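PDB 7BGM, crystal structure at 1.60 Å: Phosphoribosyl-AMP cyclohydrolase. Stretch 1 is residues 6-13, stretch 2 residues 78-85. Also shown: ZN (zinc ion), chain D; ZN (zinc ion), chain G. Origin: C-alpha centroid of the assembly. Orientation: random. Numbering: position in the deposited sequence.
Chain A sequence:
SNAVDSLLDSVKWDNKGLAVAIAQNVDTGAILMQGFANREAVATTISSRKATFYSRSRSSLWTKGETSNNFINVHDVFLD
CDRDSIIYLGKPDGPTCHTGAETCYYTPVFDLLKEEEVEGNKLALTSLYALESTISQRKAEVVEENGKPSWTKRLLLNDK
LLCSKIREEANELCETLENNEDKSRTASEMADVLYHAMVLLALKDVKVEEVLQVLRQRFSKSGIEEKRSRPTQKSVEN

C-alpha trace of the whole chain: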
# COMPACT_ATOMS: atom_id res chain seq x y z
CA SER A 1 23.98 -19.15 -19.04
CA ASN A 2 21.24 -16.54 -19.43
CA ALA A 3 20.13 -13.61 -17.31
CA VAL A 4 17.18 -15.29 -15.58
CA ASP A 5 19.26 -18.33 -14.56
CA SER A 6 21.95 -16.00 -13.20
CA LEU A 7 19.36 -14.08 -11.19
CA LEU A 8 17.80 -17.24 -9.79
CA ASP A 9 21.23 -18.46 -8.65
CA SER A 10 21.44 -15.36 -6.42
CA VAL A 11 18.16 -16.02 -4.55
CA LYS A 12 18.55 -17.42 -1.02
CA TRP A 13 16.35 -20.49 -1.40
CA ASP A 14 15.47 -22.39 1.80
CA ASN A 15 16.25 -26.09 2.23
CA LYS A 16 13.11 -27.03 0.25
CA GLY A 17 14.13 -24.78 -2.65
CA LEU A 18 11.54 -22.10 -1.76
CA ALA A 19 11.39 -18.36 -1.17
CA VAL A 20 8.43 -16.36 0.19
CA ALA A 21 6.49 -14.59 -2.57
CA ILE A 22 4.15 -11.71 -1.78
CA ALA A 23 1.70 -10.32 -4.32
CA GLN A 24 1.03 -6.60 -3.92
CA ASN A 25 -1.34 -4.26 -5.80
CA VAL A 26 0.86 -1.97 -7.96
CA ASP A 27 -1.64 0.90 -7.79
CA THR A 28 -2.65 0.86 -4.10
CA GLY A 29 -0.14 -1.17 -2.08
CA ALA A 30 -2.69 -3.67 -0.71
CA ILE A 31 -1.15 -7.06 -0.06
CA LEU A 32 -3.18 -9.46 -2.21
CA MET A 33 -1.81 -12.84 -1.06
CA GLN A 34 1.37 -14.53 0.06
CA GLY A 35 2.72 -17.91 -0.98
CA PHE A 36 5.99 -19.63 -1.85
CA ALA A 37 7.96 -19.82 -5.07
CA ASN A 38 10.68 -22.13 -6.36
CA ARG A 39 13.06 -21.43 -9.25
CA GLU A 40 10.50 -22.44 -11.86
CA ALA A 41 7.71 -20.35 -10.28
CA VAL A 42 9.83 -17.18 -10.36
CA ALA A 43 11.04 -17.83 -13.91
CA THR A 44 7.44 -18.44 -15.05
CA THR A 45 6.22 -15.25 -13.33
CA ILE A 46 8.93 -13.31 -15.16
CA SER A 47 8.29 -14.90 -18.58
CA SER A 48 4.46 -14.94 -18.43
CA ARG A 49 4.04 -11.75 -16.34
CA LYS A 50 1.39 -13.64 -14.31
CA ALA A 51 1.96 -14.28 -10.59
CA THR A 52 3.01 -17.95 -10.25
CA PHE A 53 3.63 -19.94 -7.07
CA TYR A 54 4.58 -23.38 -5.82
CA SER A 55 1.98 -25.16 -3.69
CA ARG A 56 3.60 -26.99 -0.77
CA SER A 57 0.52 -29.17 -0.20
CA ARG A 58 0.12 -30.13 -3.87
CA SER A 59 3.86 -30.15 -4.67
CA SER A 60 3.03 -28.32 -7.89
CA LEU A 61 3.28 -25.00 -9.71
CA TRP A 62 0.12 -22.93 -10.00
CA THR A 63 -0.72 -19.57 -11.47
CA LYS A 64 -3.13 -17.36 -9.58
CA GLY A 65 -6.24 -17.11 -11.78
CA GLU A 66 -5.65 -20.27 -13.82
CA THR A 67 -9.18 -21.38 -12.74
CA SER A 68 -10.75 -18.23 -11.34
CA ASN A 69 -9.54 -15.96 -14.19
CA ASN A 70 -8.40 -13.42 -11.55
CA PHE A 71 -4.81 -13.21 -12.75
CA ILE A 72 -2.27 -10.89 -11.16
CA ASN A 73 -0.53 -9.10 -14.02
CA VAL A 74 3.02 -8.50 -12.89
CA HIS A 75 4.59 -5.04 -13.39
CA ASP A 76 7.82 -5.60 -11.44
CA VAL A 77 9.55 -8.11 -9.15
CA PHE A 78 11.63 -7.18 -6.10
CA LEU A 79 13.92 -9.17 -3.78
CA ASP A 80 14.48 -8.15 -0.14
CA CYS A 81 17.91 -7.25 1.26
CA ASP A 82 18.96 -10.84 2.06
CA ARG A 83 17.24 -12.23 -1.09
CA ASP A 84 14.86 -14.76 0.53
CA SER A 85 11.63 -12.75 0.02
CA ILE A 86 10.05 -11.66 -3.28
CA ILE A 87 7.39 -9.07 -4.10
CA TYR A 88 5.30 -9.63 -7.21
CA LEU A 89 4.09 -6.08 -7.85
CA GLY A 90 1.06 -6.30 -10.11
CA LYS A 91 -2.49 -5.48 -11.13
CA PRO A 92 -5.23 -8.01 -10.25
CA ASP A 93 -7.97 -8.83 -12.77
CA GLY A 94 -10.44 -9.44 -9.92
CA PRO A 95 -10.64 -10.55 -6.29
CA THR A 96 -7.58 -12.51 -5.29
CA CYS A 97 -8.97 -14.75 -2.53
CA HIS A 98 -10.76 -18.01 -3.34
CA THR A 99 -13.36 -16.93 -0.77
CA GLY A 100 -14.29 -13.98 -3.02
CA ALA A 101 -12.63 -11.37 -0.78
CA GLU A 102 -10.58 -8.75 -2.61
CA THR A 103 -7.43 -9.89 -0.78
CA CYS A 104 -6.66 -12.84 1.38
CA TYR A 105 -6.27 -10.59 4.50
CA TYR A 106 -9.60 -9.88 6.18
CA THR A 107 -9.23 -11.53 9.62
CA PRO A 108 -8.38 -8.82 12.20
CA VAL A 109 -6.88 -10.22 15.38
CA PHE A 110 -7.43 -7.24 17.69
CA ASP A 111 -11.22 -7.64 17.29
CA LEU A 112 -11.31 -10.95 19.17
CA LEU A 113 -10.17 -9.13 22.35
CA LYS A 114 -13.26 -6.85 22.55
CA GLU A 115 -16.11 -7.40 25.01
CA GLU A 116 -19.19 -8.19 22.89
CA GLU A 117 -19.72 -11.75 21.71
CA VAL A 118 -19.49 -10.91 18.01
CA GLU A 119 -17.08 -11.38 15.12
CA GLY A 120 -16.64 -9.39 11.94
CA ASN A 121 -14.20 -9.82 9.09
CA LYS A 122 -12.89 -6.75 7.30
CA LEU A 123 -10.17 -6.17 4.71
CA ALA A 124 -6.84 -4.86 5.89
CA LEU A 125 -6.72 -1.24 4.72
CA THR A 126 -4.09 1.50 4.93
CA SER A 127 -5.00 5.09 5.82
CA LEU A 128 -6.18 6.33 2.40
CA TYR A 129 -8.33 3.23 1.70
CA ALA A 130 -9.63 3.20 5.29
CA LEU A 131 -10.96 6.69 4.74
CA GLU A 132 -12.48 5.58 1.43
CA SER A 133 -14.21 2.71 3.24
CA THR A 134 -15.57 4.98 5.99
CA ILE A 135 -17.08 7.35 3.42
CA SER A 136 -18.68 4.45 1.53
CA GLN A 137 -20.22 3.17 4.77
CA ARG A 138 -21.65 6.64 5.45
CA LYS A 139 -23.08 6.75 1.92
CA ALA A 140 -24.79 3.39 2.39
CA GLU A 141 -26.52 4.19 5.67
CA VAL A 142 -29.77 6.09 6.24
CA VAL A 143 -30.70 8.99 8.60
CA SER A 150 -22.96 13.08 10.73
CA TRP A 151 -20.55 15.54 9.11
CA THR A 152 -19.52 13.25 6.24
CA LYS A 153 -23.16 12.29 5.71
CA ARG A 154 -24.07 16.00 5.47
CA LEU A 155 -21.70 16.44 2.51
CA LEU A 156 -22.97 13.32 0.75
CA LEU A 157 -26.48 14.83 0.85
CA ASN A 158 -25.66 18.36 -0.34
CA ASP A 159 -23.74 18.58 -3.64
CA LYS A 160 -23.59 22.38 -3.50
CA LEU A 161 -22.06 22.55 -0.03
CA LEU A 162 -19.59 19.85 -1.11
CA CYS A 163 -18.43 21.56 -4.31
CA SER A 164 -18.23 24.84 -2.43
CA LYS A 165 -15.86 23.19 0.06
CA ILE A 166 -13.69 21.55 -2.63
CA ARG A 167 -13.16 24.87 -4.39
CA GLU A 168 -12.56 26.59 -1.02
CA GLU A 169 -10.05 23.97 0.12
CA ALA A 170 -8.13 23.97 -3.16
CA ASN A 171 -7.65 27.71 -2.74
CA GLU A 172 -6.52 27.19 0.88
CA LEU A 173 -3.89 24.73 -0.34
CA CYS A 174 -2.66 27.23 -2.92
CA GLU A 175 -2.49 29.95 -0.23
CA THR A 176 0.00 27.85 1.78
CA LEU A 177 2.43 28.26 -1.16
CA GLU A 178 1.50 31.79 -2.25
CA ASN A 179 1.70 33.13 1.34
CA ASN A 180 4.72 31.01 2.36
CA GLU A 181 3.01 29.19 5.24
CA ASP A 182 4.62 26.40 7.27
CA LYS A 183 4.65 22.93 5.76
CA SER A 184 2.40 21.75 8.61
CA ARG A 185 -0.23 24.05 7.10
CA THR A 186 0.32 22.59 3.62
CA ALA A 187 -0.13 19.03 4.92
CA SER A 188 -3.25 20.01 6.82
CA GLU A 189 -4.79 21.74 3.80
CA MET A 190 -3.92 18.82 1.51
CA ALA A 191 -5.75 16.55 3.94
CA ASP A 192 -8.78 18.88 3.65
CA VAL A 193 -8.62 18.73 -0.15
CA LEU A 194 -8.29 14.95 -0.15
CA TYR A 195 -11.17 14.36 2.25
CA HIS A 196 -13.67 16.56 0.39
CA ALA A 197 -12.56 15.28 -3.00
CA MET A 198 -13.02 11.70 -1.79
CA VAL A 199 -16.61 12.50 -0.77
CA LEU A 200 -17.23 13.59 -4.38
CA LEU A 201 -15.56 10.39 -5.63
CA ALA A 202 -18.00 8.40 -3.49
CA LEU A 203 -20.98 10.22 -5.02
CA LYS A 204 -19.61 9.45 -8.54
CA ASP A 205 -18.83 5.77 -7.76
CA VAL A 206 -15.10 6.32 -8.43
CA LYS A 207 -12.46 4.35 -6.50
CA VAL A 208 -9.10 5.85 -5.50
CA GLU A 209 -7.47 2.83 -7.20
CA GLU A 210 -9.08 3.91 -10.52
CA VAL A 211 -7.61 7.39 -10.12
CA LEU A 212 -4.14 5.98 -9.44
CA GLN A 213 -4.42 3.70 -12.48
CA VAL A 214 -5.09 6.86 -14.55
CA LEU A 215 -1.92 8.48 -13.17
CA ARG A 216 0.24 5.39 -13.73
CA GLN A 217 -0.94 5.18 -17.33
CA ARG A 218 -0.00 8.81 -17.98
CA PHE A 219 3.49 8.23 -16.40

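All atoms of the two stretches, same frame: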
# COMPACT_ATOMS: atom_id res chain seq x y z
N SER A 6 20.97 -16.67 -14.06
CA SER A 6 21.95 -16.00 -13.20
C SER A 6 21.26 -15.32 -12.02
O SER A 6 21.75 -15.36 -10.88
CB SER A 6 22.79 -15.03 -14.04
OG SER A 6 23.63 -14.23 -13.22
N LEU A 7 20.10 -14.71 -12.27
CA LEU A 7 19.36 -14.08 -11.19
C LEU A 7 18.87 -15.12 -10.20
O LEU A 7 18.96 -14.94 -8.97
CB LEU A 7 18.19 -13.30 -11.79
CG LEU A 7 17.24 -12.51 -10.91
CD1 LEU A 7 16.16 -13.42 -10.51
CD2 LEU A 7 17.89 -11.87 -9.68
N LEU A 8 18.31 -16.22 -10.70
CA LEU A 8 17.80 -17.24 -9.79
C LEU A 8 18.91 -17.85 -8.94
O LEU A 8 18.66 -18.23 -7.79
CB LEU A 8 17.07 -18.32 -10.58
CG LEU A 8 15.83 -17.84 -11.32
CD1 LEU A 8 15.36 -18.94 -12.25
CD2 LEU A 8 14.71 -17.42 -10.39
N ASP A 9 20.13 -17.93 -9.46
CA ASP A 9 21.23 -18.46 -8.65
C ASP A 9 21.54 -17.56 -7.45
O ASP A 9 22.18 -18.02 -6.49
CB ASP A 9 22.50 -18.60 -9.49
CG ASP A 9 22.39 -19.69 -10.55
OD1 ASP A 9 21.38 -20.43 -10.55
OD2 ASP A 9 23.33 -19.81 -11.36
N SER A 10 21.13 -16.31 -7.49
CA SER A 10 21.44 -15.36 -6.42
C SER A 10 20.36 -15.27 -5.36
O SER A 10 20.53 -14.52 -4.38
CB SER A 10 21.68 -13.97 -7.02
OG SER A 10 20.43 -13.35 -7.33
N VAL A 11 19.23 -16.01 -5.54
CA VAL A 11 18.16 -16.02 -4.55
C VAL A 11 18.55 -16.98 -3.44
O VAL A 11 19.18 -18.02 -3.70
CB VAL A 11 16.82 -16.44 -5.21
CG1 VAL A 11 15.70 -16.63 -4.16
CG2 VAL A 11 16.40 -15.44 -6.28
N LYS A 12 18.23 -16.61 -2.20
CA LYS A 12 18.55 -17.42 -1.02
C LYS A 12 17.39 -18.37 -0.76
O LYS A 12 16.53 -18.13 0.11
CB LYS A 12 18.85 -16.53 0.18
CG LYS A 12 19.22 -17.23 1.47
CD LYS A 12 19.36 -16.18 2.56
CE LYS A 12 19.74 -16.77 3.91
NZ LYS A 12 19.70 -15.69 4.95
N TRP A 13 17.37 -19.46 -1.54
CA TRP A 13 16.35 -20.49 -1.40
C TRP A 13 16.53 -21.20 -0.05
O TRP A 13 17.65 -21.35 0.44
CB TRP A 13 16.44 -21.52 -2.55
CG TRP A 13 16.50 -20.88 -3.93
CD1 TRP A 13 17.64 -20.71 -4.72
CD2 TRP A 13 15.42 -20.27 -4.66
NE1 TRP A 13 17.32 -20.04 -5.89
CE2 TRP A 13 15.97 -19.76 -5.88
CE3 TRP A 13 14.04 -20.13 -4.42
CZ2 TRP A 13 15.19 -19.11 -6.84
CZ3 TRP A 13 13.25 -19.44 -5.38
CH2 TRP A 13 13.84 -18.96 -6.59
N PHE A 78 10.58 -7.62 -7.01
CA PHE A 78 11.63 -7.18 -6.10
C PHE A 78 12.06 -8.30 -5.15
O PHE A 78 11.22 -9.06 -4.62
CB PHE A 78 11.18 -5.97 -5.26
CG PHE A 78 10.99 -4.69 -6.05
CD1 PHE A 78 9.81 -4.47 -6.75
CD2 PHE A 78 12.02 -3.75 -6.14
CE1 PHE A 78 9.61 -3.33 -7.48
CE2 PHE A 78 11.82 -2.56 -6.88
CZ PHE A 78 10.63 -2.38 -7.58
N LEU A 79 13.37 -8.36 -4.86
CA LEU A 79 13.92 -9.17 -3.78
C LEU A 79 14.16 -8.28 -2.55
O LEU A 79 14.46 -7.09 -2.70
CB LEU A 79 15.26 -9.79 -4.19
CG LEU A 79 15.28 -10.75 -5.36
CD1 LEU A 79 16.69 -11.21 -5.74
CD2 LEU A 79 14.42 -11.93 -5.00
N ASP A 80 14.09 -8.87 -1.35
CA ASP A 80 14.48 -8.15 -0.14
C ASP A 80 16.01 -8.18 0.03
O ASP A 80 16.76 -8.75 -0.77
CB ASP A 80 13.72 -8.63 1.12
CG ASP A 80 14.23 -9.93 1.72
OD1 ASP A 80 14.77 -10.74 0.97
OD2 ASP A 80 13.96 -10.13 2.97
N CYS A 81 16.47 -7.50 1.08
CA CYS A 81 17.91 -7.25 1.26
C CYS A 81 18.73 -8.54 1.32
O CYS A 81 19.86 -8.59 0.81
CB CYS A 81 18.12 -6.41 2.51
SG CYS A 81 17.42 -7.21 4.05
N ASP A 82 18.22 -9.58 1.95
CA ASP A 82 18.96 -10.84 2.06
C ASP A 82 18.44 -11.90 1.08
O ASP A 82 18.83 -13.08 1.17
CB ASP A 82 18.99 -11.34 3.52
CG ASP A 82 17.61 -11.47 4.16
OD1 ASP A 82 16.58 -11.41 3.45
OD2 ASP A 82 17.58 -11.66 5.42
N ARG A 83 17.59 -11.49 0.13
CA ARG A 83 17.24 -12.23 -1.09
C ARG A 83 16.46 -13.52 -0.81
O ARG A 83 16.51 -14.45 -1.61
CB ARG A 83 18.50 -12.52 -1.93
CG ARG A 83 19.40 -11.30 -2.08
CD ARG A 83 20.60 -11.56 -2.94
NE ARG A 83 20.36 -11.59 -4.38
CZ ARG A 83 20.34 -10.50 -5.15
NH1 ARG A 83 20.49 -9.28 -4.65
NH2 ARG A 83 20.17 -10.63 -6.45
N ASP A 84 15.72 -13.60 0.29
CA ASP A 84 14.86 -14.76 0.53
C ASP A 84 13.36 -14.44 0.48
O ASP A 84 12.54 -15.29 0.84
CB ASP A 84 15.19 -15.43 1.87
CG ASP A 84 15.03 -14.48 3.06
OD1 ASP A 84 14.49 -13.35 2.89
OD2 ASP A 84 15.47 -14.87 4.16
N SER A 85 13.00 -13.23 0.05
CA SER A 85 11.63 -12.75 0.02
C SER A 85 11.43 -11.96 -1.27
O SER A 85 12.31 -11.19 -1.66
CB SER A 85 11.36 -11.87 1.24
OG SER A 85 10.01 -11.48 1.26
ZN ZN D . 14.62 -11.69 3.84
ZN ZN G . 16.43 -5.48 5.16
O HOH W 1 16.60 -17.00 5.03
O HOH W 2 17.92 -14.47 6.01
O HOH W 3 15.10 -11.84 5.79
O HOH W 4 12.67 -12.17 4.55

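The contact between residues 6-13 and 78-85 is a small, mainly polar one, in which a tight turn offers a backbone carbonyl and an arginine to the segment following a helix, with a few aliphatic side chains packed beside them. It illustrates how one residue can serve an interface with both its backbone and its side chain. Arg-83 closes a type I turn that begins at Asp-80, and its O accepts a hydrogen bond from Lys-12 N at 2.8 Å. Its CA-to-CB bond points toward the other stretch, and the chain bends at chi3 (p), placing Arg-83 NE near Ser-10 O and Arg-83 NH2 near Ser-10 OG, with hydrogen bonds of 2.9 Å each. Ser-10 suits this place because its hydroxyl also donates: Ser-10 OG bonds Leu-7 O at 2.7 Å, leaving the oxygen free to accept from the guanidinium. Alongside, buried Leu-79 meets Leu-7 (CD1 to CD2, 4.2 Å) and Val-11 (CD2 to CG2, 4.2 Å), both also buried; aliphatic side chains, with no polar groups to satisfy, suit such a site.

Beyond this, Lys-12 extends all-trans past the turn, its CD 3.4 Å from Asp-82 O. Its amine makes no salt bridge, with Lys-12 NZ 4.4 Å from Asp-84 OD2; water 2 links it to Asp-82 OD2 and Asp-84 OD2. The same carboxylates use their OD1 atoms, with Asp-80 OD2, to bind the zinc ion of chain D.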